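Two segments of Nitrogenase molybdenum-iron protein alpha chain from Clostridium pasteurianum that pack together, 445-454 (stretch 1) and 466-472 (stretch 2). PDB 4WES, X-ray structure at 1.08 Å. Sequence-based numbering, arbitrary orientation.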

# COMPACT_ATOMS: atom_id res chain seq x y z
N ASN A 445 1.36 -39.52 -4.50
CA ASN A 445 2.56 -38.70 -4.64
C ASN A 445 2.49 -37.84 -5.89
O ASN A 445 1.54 -37.91 -6.66
CB ASN A 445 3.80 -39.58 -4.58
CG ASN A 445 3.83 -40.60 -5.68
OD1 ASN A 445 3.69 -40.27 -6.87
ND2 ASN A 445 4.03 -41.87 -5.32
N HIS A 446 3.51 -37.03 -6.10
CA HIS A 446 3.52 -36.10 -7.22
C HIS A 446 3.40 -36.82 -8.55
O HIS A 446 2.64 -36.41 -9.41
CB HIS A 446 4.80 -35.24 -7.17
CG HIS A 446 4.92 -34.32 -8.32
ND1 HIS A 446 4.06 -33.26 -8.52
CD2 HIS A 446 5.75 -34.33 -9.38
CE1 HIS A 446 4.36 -32.68 -9.66
NE2 HIS A 446 5.40 -33.28 -10.17
N HIS A 447 4.18 -37.89 -8.72
CA HIS A 447 4.08 -38.69 -9.93
C HIS A 447 2.66 -39.16 -10.19
O HIS A 447 2.13 -39.02 -11.31
CB HIS A 447 5.02 -39.92 -9.84
CG HIS A 447 4.71 -40.96 -10.85
ND1 HIS A 447 5.11 -40.85 -12.17
CD2 HIS A 447 3.94 -42.07 -10.77
CE1 HIS A 447 4.61 -41.86 -12.85
NE2 HIS A 447 3.91 -42.62 -12.03
N ASP A 448 2.03 -39.75 -9.17
CA ASP A 448 0.70 -40.28 -9.33
C ASP A 448 -0.26 -39.16 -9.75
O ASP A 448 -1.11 -39.32 -10.63
CB ASP A 448 0.19 -40.85 -8.01
CG ASP A 448 1.00 -41.96 -7.43
OD1 ASP A 448 1.69 -42.70 -8.19
OD2 ASP A 448 0.93 -42.07 -6.17
N MET A 449 -0.14 -38.03 -9.07
CA MET A 449 -1.05 -36.92 -9.32
C MET A 449 -0.94 -36.42 -10.77
O MET A 449 -1.95 -36.10 -11.42
CB MET A 449 -0.78 -35.79 -8.33
CG MET A 449 -1.82 -34.70 -8.42
SD MET A 449 -1.51 -33.28 -7.36
CE MET A 449 -0.17 -32.50 -8.27
N GLU A 450 0.30 -36.33 -11.26
CA GLU A 450 0.48 -35.86 -12.62
C GLU A 450 -0.13 -36.79 -13.65
O GLU A 450 -0.69 -36.34 -14.62
CB GLU A 450 1.94 -35.63 -12.91
CG GLU A 450 2.47 -34.34 -12.25
CD GLU A 450 3.61 -33.76 -13.06
OE1 GLU A 450 3.46 -32.59 -13.55
OE2 GLU A 450 4.63 -34.51 -13.22
N VAL A 451 -0.05 -38.10 -13.43
CA VAL A 451 -0.68 -39.06 -14.33
C VAL A 451 -2.20 -38.87 -14.32
O VAL A 451 -2.85 -38.82 -15.36
CB VAL A 451 -0.29 -40.51 -14.03
CG1 VAL A 451 -1.03 -41.45 -14.94
CG2 VAL A 451 1.21 -40.70 -14.21
N VAL A 452 -2.79 -38.76 -13.12
CA VAL A 452 -4.23 -38.52 -12.97
C VAL A 452 -4.65 -37.26 -13.73
O VAL A 452 -5.64 -37.28 -14.49
CB VAL A 452 -4.62 -38.40 -11.51
CG1 VAL A 452 -6.02 -37.83 -11.36
CG2 VAL A 452 -4.48 -39.76 -10.81
N LEU A 453 -3.92 -36.16 -13.54
CA LEU A 453 -4.25 -34.90 -14.20
C LEU A 453 -4.21 -35.04 -15.71
O LEU A 453 -5.08 -34.54 -16.42
CB LEU A 453 -3.31 -33.80 -13.74
CG LEU A 453 -3.60 -33.27 -12.33
CD1 LEU A 453 -2.39 -32.57 -11.75
CD2 LEU A 453 -4.78 -32.33 -12.34
N GLU A 454 -3.18 -35.70 -16.22
CA GLU A 454 -2.99 -35.84 -17.67
C GLU A 454 -4.06 -36.72 -18.29
O GLU A 454 -4.60 -36.44 -19.37
CB GLU A 454 -1.59 -36.32 -18.00
CG GLU A 454 -1.35 -36.37 -19.52
CD GLU A 454 -0.45 -37.52 -19.93
OE1 GLU A 454 0.77 -37.29 -20.11
OE2 GLU A 454 -0.97 -38.65 -20.06
N LYS A 466 0.65 -27.78 -0.66
CA LYS A 466 1.81 -28.24 -1.44
C LYS A 466 1.40 -28.62 -2.85
O LYS A 466 2.19 -28.45 -3.78
CB LYS A 466 2.53 -29.39 -0.74
CG LYS A 466 3.04 -28.99 0.65
CD LYS A 466 3.93 -30.04 1.31
CE LYS A 466 3.35 -31.41 1.48
NZ LYS A 466 2.12 -31.42 2.32
N GLU A 467 0.19 -29.13 -3.03
CA GLU A 467 -0.30 -29.50 -4.34
C GLU A 467 -0.92 -28.34 -5.09
O GLU A 467 -0.93 -28.34 -6.34
CB GLU A 467 -1.33 -30.62 -4.23
CG GLU A 467 -0.90 -31.88 -3.49
CD GLU A 467 -1.23 -31.91 -2.00
OE1 GLU A 467 -1.45 -30.82 -1.40
OE2 GLU A 467 -1.29 -33.05 -1.45
N LYS A 468 -1.49 -27.37 -4.38
CA LYS A 468 -2.39 -26.38 -5.00
C LYS A 468 -1.74 -25.73 -6.24
O LYS A 468 -2.35 -25.70 -7.31
CB LYS A 468 -2.74 -25.26 -4.01
CG LYS A 468 -3.65 -24.22 -4.63
CD LYS A 468 -3.90 -23.03 -3.71
CE LYS A 468 -4.80 -21.97 -4.31
NZ LYS A 468 -6.24 -22.32 -4.23
N PHE A 469 -0.56 -25.16 -6.06
CA PHE A 469 0.04 -24.39 -7.15
C PHE A 469 0.60 -25.30 -8.26
O PHE A 469 0.68 -24.87 -9.41
CB PHE A 469 1.05 -23.38 -6.62
CG PHE A 469 0.45 -22.43 -5.65
CD1 PHE A 469 -0.53 -21.52 -6.06
CD2 PHE A 469 0.85 -22.41 -4.32
CE1 PHE A 469 -1.13 -20.67 -5.16
CE2 PHE A 469 0.25 -21.55 -3.43
CZ PHE A 469 -0.73 -20.69 -3.83
N VAL A 470 0.99 -26.51 -7.91
CA VAL A 470 1.41 -27.47 -8.94
C VAL A 470 0.26 -27.70 -9.90
O VAL A 470 0.43 -27.68 -11.12
CB VAL A 470 1.83 -28.83 -8.28
CG1 VAL A 470 2.08 -29.91 -9.32
CG2 VAL A 470 3.05 -28.63 -7.39
N ILE A 471 -0.92 -27.92 -9.34
CA ILE A 471 -2.11 -28.19 -10.13
C ILE A 471 -2.49 -26.92 -10.96
O ILE A 471 -2.77 -26.99 -12.16
CB ILE A 471 -3.29 -28.61 -9.21
CG1 ILE A 471 -2.97 -29.92 -8.50
CG2 ILE A 471 -4.59 -28.71 -10.02
CD1 ILE A 471 -3.81 -30.14 -7.24
N GLN A 472 -2.48 -25.77 -10.30
CA GLN A 472 -2.91 -24.55 -10.98
C GLN A 472 -1.92 -24.06 -12.05
O GLN A 472 -2.34 -23.46 -13.03
CB GLN A 472 -3.26 -23.45 -9.99
CG GLN A 472 -4.42 -23.87 -9.10
CD GLN A 472 -5.20 -22.77 -8.44
OE1 GLN A 472 -6.38 -22.98 -8.10
NE2 GLN A 472 -4.59 -21.63 -8.19

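Two helical segments of one chain pack side by side, running in roughly the same direction with an angle of 37° between their N-to-C axes. The axes come no closer than 11.6 Å, a wide spacing that leaves the gap to be bridged by side chains alone. The backbones keep nearly the same separation near the two ends of the contact: H446 CA lies 8.2 Å from E467 CA, and L453 CA lies 8.1 Å from I471 CA.

Stretch 1 enters its helix at H446, with N445 in the N-cap position. The cap is reciprocal: D448 N donates to N445 OD1 (2.9 Å), and N445 N donates to D448 OD2 (3.1 Å, nearly linear). A short polar side chain suits this place because it can fold back, here with chi1 in p, onto an amide of the first turn that has no helical carbonyl to bond. Regular i to i+4 bonds follow, from M449 N to N445 O (2.9 Å) through E454 N to E450 O (3.0 Å). In stretch 2 the same pattern links I471 N to E467 O and Q472 N to K468 O, both at 3.0 Å.

No hydrogen bond crosses between the stretches; the contact is one of van der Waals packing, burying 238 Å² summed over both sides. H446, M449 and L453 supply one side of it, spaced three and four residues apart so that they recur along one flank of their helix. E467, V470 and I471 answer from the other helix, spaced three and one residues apart, which also places them on one side of it.

M449 is the centre of the arrangement and has the largest covered area of any residue here. Its CA-to-CB bond points toward stretch 2, and chi1 and chi2, both t, extend the chain before chi3 in p turns the terminal methyl. That methyl, M449 CE, sits 3.6 Å from V470 CG1 and 3.8 Å from I471 CG1, touching two branched side chains at once. The sulfur contributes as well, with M449 SD 4.1 Å from E467 CB. A long, unbranched, flexible apolar chain is well suited to spanning the distance between these helices.

V470 also points toward its partner helix, and its short branched side chain offers CG1 to two neighbours. Besides M449, it meets H446: H446 CE1 lies 3.6 Å from V470 CG1, with the methyl at the edge of the imidazole, near the ring plane. The CA-to-CB bond of H446 is directed sideways, but chi1 in t brings the end of the ring nearer to stretch 2.

I471 leaves its backbone sideways yet is well covered, its CG1 also approaching L453 CD1 at 4.2 Å. L453 points toward stretch 2 and extends the apolar contact one turn beyond M449, although it remains partly exposed. E467 contributes through the aliphatic base of its side chain, while its OE1 is hydrogen-bonded to a residue just outside the stretches.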